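Local coordinates for protein endo-beta-1,2-glucanase (Talaromyces funiculosus, PDB 6IMV) that hydrolyses internal beta-1,2-glucosidic bonds of beta-1,2-glucans as an endo-acting fungal glycoside hydrolase, here holding the beta-1,2-linked disaccharide sophorose, at residues Trp143-Ser148 with Thr152-Trp157; Glu311-Asp316 with Asn462-Arg467. All coordinates share one frame; numbering follows the deposited sequence.

Contact 1. Residues Trp143-Ser148 with Thr152-Trp157. With BGC (beta-D-glucopyranose), chain D.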
loop_
_atom_site.group_PDB
_atom_site.type_symbol
_atom_site.label_atom_id
_atom_site.label_comp_id
_atom_site.label_asym_id
_atom_site.label_seq_id
_atom_site.Cartn_x
_atom_site.Cartn_y
_atom_site.Cartn_z
ATOM N N TRP A 143 -4.121 -12.058 -9.109
ATOM C CA TRP A 143 -3.967 -12.701 -7.797
ATOM C C TRP A 143 -3.438 -14.119 -8.037
ATOM O O TRP A 143 -3.918 -14.811 -8.934
ATOM C CB TRP A 143 -5.284 -12.711 -7.019
ATOM C CG TRP A 143 -5.669 -11.376 -6.468
ATOM C CD1 TRP A 143 -6.119 -10.297 -7.170
ATOM C CD2 TRP A 143 -5.652 -10.975 -5.086
ATOM N NE1 TRP A 143 -6.384 -9.257 -6.321
ATOM C CE2 TRP A 143 -6.101 -9.640 -5.038
ATOM C CE3 TRP A 143 -5.306 -11.612 -3.888
ATOM C CZ2 TRP A 143 -6.196 -8.928 -3.844
ATOM C CZ3 TRP A 143 -5.403 -10.909 -2.705
ATOM C CH2 TRP A 143 -5.844 -9.584 -2.688
ATOM N N PHE A 144 -2.429 -14.518 -7.266
ATOM C CA PHE A 144 -1.665 -15.732 -7.535
ATOM C C PHE A 144 -1.456 -16.531 -6.246
ATOM O O PHE A 144 -1.486 -15.986 -5.147
ATOM C CB PHE A 144 -0.308 -15.401 -8.166
ATOM C CG PHE A 144 0.516 -14.382 -7.418
ATOM C CD1 PHE A 144 1.252 -14.741 -6.294
ATOM C CD2 PHE A 144 0.571 -13.067 -7.847
ATOM C CE1 PHE A 144 2.003 -13.796 -5.610
ATOM C CE2 PHE A 144 1.338 -12.128 -7.173
ATOM C CZ PHE A 144 2.054 -12.493 -6.053
ATOM N N THR A 145 -1.209 -17.830 -6.431
ATOM C CA THR A 145 -0.811 -18.753 -5.393
ATOM C C THR A 145 0.716 -18.847 -5.424
ATOM O O THR A 145 1.279 -19.157 -6.463
ATOM C CB THR A 145 -1.471 -20.122 -5.608
ATOM O OG1 THR A 145 -2.889 -19.947 -5.587
ATOM C CG2 THR A 145 -1.054 -21.146 -4.577
ATOM N N SER A 146 1.362 -18.554 -4.297
ATOM C CA SER A 146 2.826 -18.445 -4.236
ATOM C C SER A 146 3.452 -19.540 -3.349
ATOM O O SER A 146 4.665 -19.525 -3.124
ATOM C CB SER A 146 3.230 -17.057 -3.782
ATOM O OG SER A 146 2.438 -16.644 -2.681
ATOM N N SER A 147 2.640 -20.506 -2.897
ATOM C CA SER A 147 3.076 -21.540 -1.935
ATOM C C SER A 147 3.906 -22.645 -2.615
ATOM O O SER A 147 4.626 -23.344 -1.934
ATOM C CB SER A 147 1.905 -22.118 -1.172
ATOM O OG SER A 147 0.791 -22.331 -2.031
ATOM N N SER A 148 3.807 -22.809 -3.943
ATOM C CA SER A 148 4.718 -23.715 -4.666
ATOM C C SER A 148 5.728 -22.890 -5.466
ATOM O O SER A 148 5.606 -21.677 -5.557
ATOM C CB SER A 148 3.968 -24.689 -5.538
ATOM O OG SER A 148 2.993 -25.380 -4.777
ATOM N N THR A 152 0.814 -19.911 -9.890
ATOM C CA THR A 152 -0.427 -20.120 -10.616
ATOM C C THR A 152 -1.390 -18.996 -10.241
ATOM O O THR A 152 -1.333 -18.473 -9.131
ATOM C CB THR A 152 -1.038 -21.493 -10.300
ATOM O OG1 THR A 152 -1.282 -21.570 -8.897
ATOM C CG2 THR A 152 -0.139 -22.636 -10.719
ATOM N N PRO A 153 -2.321 -18.603 -11.133
ATOM C CA PRO A 153 -3.420 -17.740 -10.716
ATOM C C PRO A 153 -4.210 -18.454 -9.607
ATOM O O PRO A 153 -4.294 -19.684 -9.611
ATOM C CB PRO A 153 -4.262 -17.559 -11.988
ATOM C CG PRO A 153 -3.339 -17.960 -13.133
ATOM C CD PRO A 153 -2.393 -18.992 -12.554
ATOM N N THR A 154 -4.773 -17.697 -8.663
ATOM C CA THR A 154 -5.781 -18.282 -7.783
ATOM C C THR A 154 -6.970 -18.666 -8.670
ATOM O O THR A 154 -7.092 -18.159 -9.784
ATOM C CB THR A 154 -6.195 -17.339 -6.653
ATOM O OG1 THR A 154 -6.890 -16.226 -7.211
ATOM C CG2 THR A 154 -5.026 -16.863 -5.827
ATOM N N TRP A 155 -7.813 -19.581 -8.187
ATOM C CA TRP A 155 -8.939 -20.103 -8.958
ATOM C C TRP A 155 -9.751 -18.963 -9.567
ATOM O O TRP A 155 -9.983 -18.937 -10.773
ATOM C CB TRP A 155 -9.846 -20.978 -8.098
ATOM C CG TRP A 155 -11.129 -21.316 -8.791
ATOM C CD1 TRP A 155 -12.375 -20.835 -8.506
ATOM C CD2 TRP A 155 -11.281 -22.188 -9.923
ATOM N NE1 TRP A 155 -13.295 -21.368 -9.367
ATOM C CE2 TRP A 155 -12.654 -22.204 -10.247
ATOM C CE3 TRP A 155 -10.393 -22.950 -10.690
ATOM C CZ2 TRP A 155 -13.155 -22.965 -11.300
ATOM C CZ3 TRP A 155 -10.890 -23.702 -11.734
ATOM C CH2 TRP A 155 -12.256 -23.712 -12.029
ATOM N N ASP A 156 -10.159 -18.025 -8.709
ATOM C CA ASP A 156 -11.016 -16.908 -9.089
ATOM C C ASP A 156 -10.344 -16.008 -10.136
ATOM O O ASP A 156 -11.027 -15.238 -10.790
ATOM C CB ASP A 156 -11.398 -16.048 -7.877
ATOM C CG ASP A 156 -12.734 -16.396 -7.250
ATOM O OD1 ASP A 156 -13.483 -17.188 -7.850
ATOM O OD2 ASP A 156 -13.006 -15.883 -6.147
ATOM N N TRP A 157 -9.009 -16.060 -10.256
ATOM C CA TRP A 157 -8.292 -15.087 -11.068
ATOM C C TRP A 157 -7.661 -15.717 -12.316
ATOM O O TRP A 157 -6.939 -15.045 -13.037
ATOM C CB TRP A 157 -7.296 -14.326 -10.193
ATOM C CG TRP A 157 -8.006 -13.310 -9.352
ATOM C CD1 TRP A 157 -8.577 -13.514 -8.129
ATOM C CD2 TRP A 157 -8.305 -11.949 -9.711
ATOM N NE1 TRP A 157 -9.179 -12.367 -7.686
ATOM C CE2 TRP A 157 -9.030 -11.388 -8.636
ATOM C CE3 TRP A 157 -8.031 -11.151 -10.825
ATOM C CZ2 TRP A 157 -9.477 -10.067 -8.648
ATOM C CZ3 TRP A 157 -8.460 -9.841 -10.832
ATOM C CH2 TRP A 157 -9.180 -9.309 -9.757
HETATM C C2 BGC D . -8.392 -4.058 -4.753
HETATM C C3 BGC D . -7.445 -4.940 -5.560
HETATM C C4 BGC D . -8.243 -5.887 -6.450
HETATM C C5 BGC D . -9.176 -5.053 -7.327
HETATM C C6 BGC D . -10.069 -5.844 -8.258
HETATM C C1 BGC D . -9.355 -3.348 -5.688
HETATM O O2 BGC D . -7.659 -3.048 -4.072
HETATM O O3 BGC D . -6.599 -5.706 -4.709
HETATM O O4 BGC D . -7.349 -6.632 -7.262
HETATM O O5 BGC D . -10.040 -4.274 -6.512
HETATM O O6 BGC D . -10.871 -6.715 -7.494
#

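Contact 2. Residues Glu311-Asp316 with Asn462-Arg467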
loop_
_atom_site.group_PDB
_atom_site.type_symbol
_atom_site.label_atom_id
_atom_site.label_comp_id
_atom_site.label_asym_id
_atom_site.label_seq_id
_atom_site.Cartn_x
_atom_site.Cartn_y
_atom_site.Cartn_z
ATOM N N GLU A 311 4.230 6.424 -4.215
ATOM C CA GLU A 311 4.893 5.857 -5.399
ATOM C C GLU A 311 5.237 6.926 -6.449
ATOM O O GLU A 311 6.093 6.694 -7.262
ATOM C CB GLU A 311 4.018 4.765 -6.011
ATOM C CG GLU A 311 3.679 3.657 -5.025
ATOM C CD GLU A 311 3.396 2.306 -5.656
ATOM O OE1 GLU A 311 4.028 1.977 -6.709
ATOM O OE2 GLU A 311 2.540 1.596 -5.116
ATOM N N MET A 312 4.564 8.077 -6.450
ATOM C CA MET A 312 4.866 9.149 -7.406
ATOM C C MET A 312 4.868 10.476 -6.666
ATOM O O MET A 312 4.206 10.606 -5.640
ATOM C CB MET A 312 3.848 9.181 -8.549
ATOM C CG MET A 312 3.847 7.899 -9.362
ATOM S SD MET A 312 2.759 7.979 -10.780
ATOM C CE MET A 312 3.762 8.907 -11.947
ATOM N N PRO A 313 5.641 11.480 -7.137
ATOM C CA PRO A 313 5.849 12.720 -6.382
ATOM C C PRO A 313 4.681 13.720 -6.446
ATOM O O PRO A 313 4.871 14.883 -6.797
ATOM C CB PRO A 313 7.123 13.284 -7.037
ATOM C CG PRO A 313 7.037 12.820 -8.466
ATOM C CD PRO A 313 6.428 11.435 -8.382
ATOM N N TYR A 314 3.494 13.265 -6.037
ATOM C CA TYR A 314 2.314 14.093 -5.903
ATOM C C TYR A 314 2.578 15.296 -4.983
ATOM O O TYR A 314 2.060 16.375 -5.231
ATOM C CB TYR A 314 1.150 13.257 -5.354
ATOM C CG TYR A 314 0.485 12.391 -6.392
ATOM C CD1 TYR A 314 -0.567 12.886 -7.144
ATOM C CD2 TYR A 314 0.908 11.091 -6.634
ATOM C CE1 TYR A 314 -1.187 12.111 -8.108
ATOM C CE2 TYR A 314 0.299 10.305 -7.602
ATOM C CZ TYR A 314 -0.750 10.820 -8.344
ATOM O OH TYR A 314 -1.372 10.075 -9.310
ATOM N N TYR A 315 3.372 15.106 -3.921
ATOM C CA TYR A 315 3.542 16.148 -2.899
ATOM C C TYR A 315 4.597 17.185 -3.307
ATOM O O TYR A 315 4.828 18.122 -2.542
ATOM C CB TYR A 315 3.839 15.523 -1.534
ATOM C CG TYR A 315 2.688 14.757 -0.933
ATOM C CD1 TYR A 315 1.408 14.829 -1.471
ATOM C CD2 TYR A 315 2.874 13.951 0.184
ATOM C CE1 TYR A 315 0.357 14.106 -0.931
ATOM C CE2 TYR A 315 1.828 13.242 0.747
ATOM C CZ TYR A 315 0.561 13.322 0.191
ATOM O OH TYR A 315 -0.486 12.628 0.730
ATOM N N ASP A 316 5.188 17.050 -4.508
ATOM C CA ASP A 316 5.962 18.128 -5.143
ATOM C C ASP A 316 5.031 19.265 -5.578
ATOM O O ASP A 316 5.492 20.362 -5.812
ATOM C CB ASP A 316 6.765 17.643 -6.356
ATOM C CG ASP A 316 7.973 16.785 -6.022
ATOM O OD1 ASP A 316 8.143 16.481 -4.852
ATOM O OD2 ASP A 316 8.732 16.431 -6.946
ATOM N N ASN A 462 8.165 16.683 -15.894
ATOM C CA ASN A 462 7.515 17.970 -16.176
ATOM C C ASN A 462 6.065 17.733 -16.609
ATOM O O ASN A 462 5.179 18.487 -16.196
ATOM C CB ASN A 462 8.274 18.809 -17.213
ATOM C CG ASN A 462 9.546 19.399 -16.646
ATOM O OD1 ASN A 462 9.744 19.415 -15.438
ATOM N ND2 ASN A 462 10.425 19.878 -17.508
ATOM N N THR A 463 5.835 16.690 -17.410
ATOM C CA THR A 463 4.489 16.342 -17.874
ATOM C C THR A 463 3.591 15.977 -16.687
ATOM O O THR A 463 2.434 16.421 -16.620
ATOM C CB THR A 463 4.520 15.193 -18.888
ATOM O OG1 THR A 463 5.262 15.641 -20.022
ATOM C CG2 THR A 463 3.140 14.765 -19.335
ATOM N N PHE A 464 4.121 15.147 -15.779
ATOM C CA PHE A 464 3.419 14.751 -14.560
ATOM C C PHE A 464 2.937 15.999 -13.806
ATOM O O PHE A 464 1.736 16.158 -13.521
ATOM C CB PHE A 464 4.329 13.890 -13.682
ATOM C CG PHE A 464 3.757 13.536 -12.333
ATOM C CD1 PHE A 464 2.897 12.458 -12.191
ATOM C CD2 PHE A 464 4.080 14.277 -11.205
ATOM C CE1 PHE A 464 2.375 12.121 -10.953
ATOM C CE2 PHE A 464 3.557 13.941 -9.962
ATOM C CZ PHE A 464 2.701 12.866 -9.841
ATOM N N VAL A 465 3.879 16.897 -13.512
ATOM C CA VAL A 465 3.602 18.089 -12.690
ATOM C C VAL A 465 2.526 18.938 -13.377
ATOM O O VAL A 465 1.522 19.302 -12.756
ATOM C CB VAL A 465 4.872 18.905 -12.388
ATOM C CG1 VAL A 465 4.539 20.204 -11.676
ATOM C CG2 VAL A 465 5.884 18.097 -11.578
ATOM N N GLU A 466 2.734 19.235 -14.664
ATOM C CA GLU A 466 1.808 20.093 -15.428
ATOM C C GLU A 466 0.386 19.531 -15.382
ATOM O O GLU A 466 -0.567 20.240 -15.082
ATOM C CB GLU A 466 2.263 20.198 -16.887
ATOM C CG GLU A 466 1.282 20.938 -17.777
ATOM C CD GLU A 466 1.726 21.051 -19.220
ATOM O OE1 GLU A 466 1.905 20.006 -19.868
ATOM O OE2 GLU A 466 1.907 22.181 -19.674
ATOM N N ARG A 467 0.258 18.249 -15.726
ATOM C CA ARG A 467 -1.035 17.602 -15.803
ATOM C C ARG A 467 -1.694 17.567 -14.418
ATOM O O ARG A 467 -2.859 17.904 -14.275
ATOM C CB ARG A 467 -0.872 16.185 -16.367
ATOM C CG ARG A 467 -2.124 15.320 -16.288
ATOM C CD ARG A 467 -3.345 15.929 -16.956
ATOM N NE ARG A 467 -3.181 16.070 -18.394
ATOM C CZ ARG A 467 -4.138 16.450 -19.225
ATOM N NH1 ARG A 467 -3.927 16.424 -20.532
ATOM N NH2 ARG A 467 -5.311 16.834 -18.753
#

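Contact 1. Residues Trp143-Ser148 with Thr152-Trp157
A short beta hairpin beside a bound beta-D-glucopyranose brings Trp143 against Trp157. Its antiparallel strands, 144-145 and 152-153, are held by two backbone hydrogen bonds. Thr145 N gives one to Thr152 O at 2.8 Å. Thr154 N gives the other to Trp143 O at 3.0 Å. Phe144 and Pro153 form the non-hydrogen-bonded pair between them, and their side chains diverge. Thr145 and Thr152 put theirs on one face, where Thr145 CB meets Thr152 OG1. The methyl CG2 of Thr154 lies against the backbone carbonyl of Phe144. It also touches Thr145 OG1.

Past the strands the two indoles meet at an oblique angle, with the planes of the Trp143 and Trp157 five-membered rings 32° apart. Trp143 CD1 sits over the face of Trp157, 3.4 Å from Trp157 CE2. Trp143 CB adds a CH-pi contact over the five-membered ring of Trp157, 3.7 Å from the centroid. In Trp157 CG is anti to the carbonyl carbon (chi1 -76°), which carries the ring face to Trp143 CB and CD1. Arg160 makes a cation-pi contact with Trp157, and Phe77 and Lys82 touch Trp143. With Trp157 replaced by an alanine, CB and CD1 of Trp143 are likely to lose their aromatic cover, and its indole would probably be less firmly held beside the sugar. The Trp157 ring also meets the glucose, with O6 in its plane at the edge. Asp165 OD1 also hydrogen-bonds this glucose. Trp143 NE1 donates to O4 of the glucose at 3.0 Å in an almost straight bond, 176° at the hydrogen.

Contact 2. Residues Glu311-Asp316 with Asn462-Arg467
Phe464 of helix 461-475 inserts its ring against the loop 311-316, where Met312, Pro313 and Tyr314 receive it in a buried aromatic and Met-aromatic contact. The tip atom Phe464 CZ points over the centre of the Tyr314 ring, 4.1 Å from its CD2. This is an edge-to-face (T-shaped) pair with planes at 79°. Met312 bends at chi3 (79°) and lays its methyl CE 3.6 Å from Phe464 CE1, with the sulfur oblique to the ring. Pro313 meets another part of the ring: its CG is 4.0 Å from Phe464 CE2, and its carbonyl O lies near the ring plane at the edge. CG of Phe464 is anti to the backbone N (chi1 174°), which sends the ring from the helix into the loop.

Pro313 is the centre of an inverse gamma turn, in which Tyr314 N bonds to Met312 O at 2.8 Å. Further out, Met455 of helix 448-457 packs on Met312, Pro313 and Phe464. Trp256 of helix 252-261 also meets the Phe464 ring. The far end of Tyr314 is fixed by two hydrogen bonds of its OH, to Glu252 OE1 and to Trp256 NE1.

From the N terminus the chain reaches contact 1 first. There strands 144-145 and 152-153 close a short hairpin, with three residues between the segments. This hairpin extends an antiparallel sheet through strand 71-78. The chain then runs on through helices 163-182 and 252-261 to the loop 311-316, where contact 2 opens. Contact 2 closes 145 residues later on helix 461-475, tying the stretch before helix 318-337 to a helix near the C terminus. The two contacts are in series, neither nested nor crossed. The centres of contact 1 and contact 2 lie about 34 Å apart. One is local and borders the sugar; the other is long-range packing between a loop and a helix.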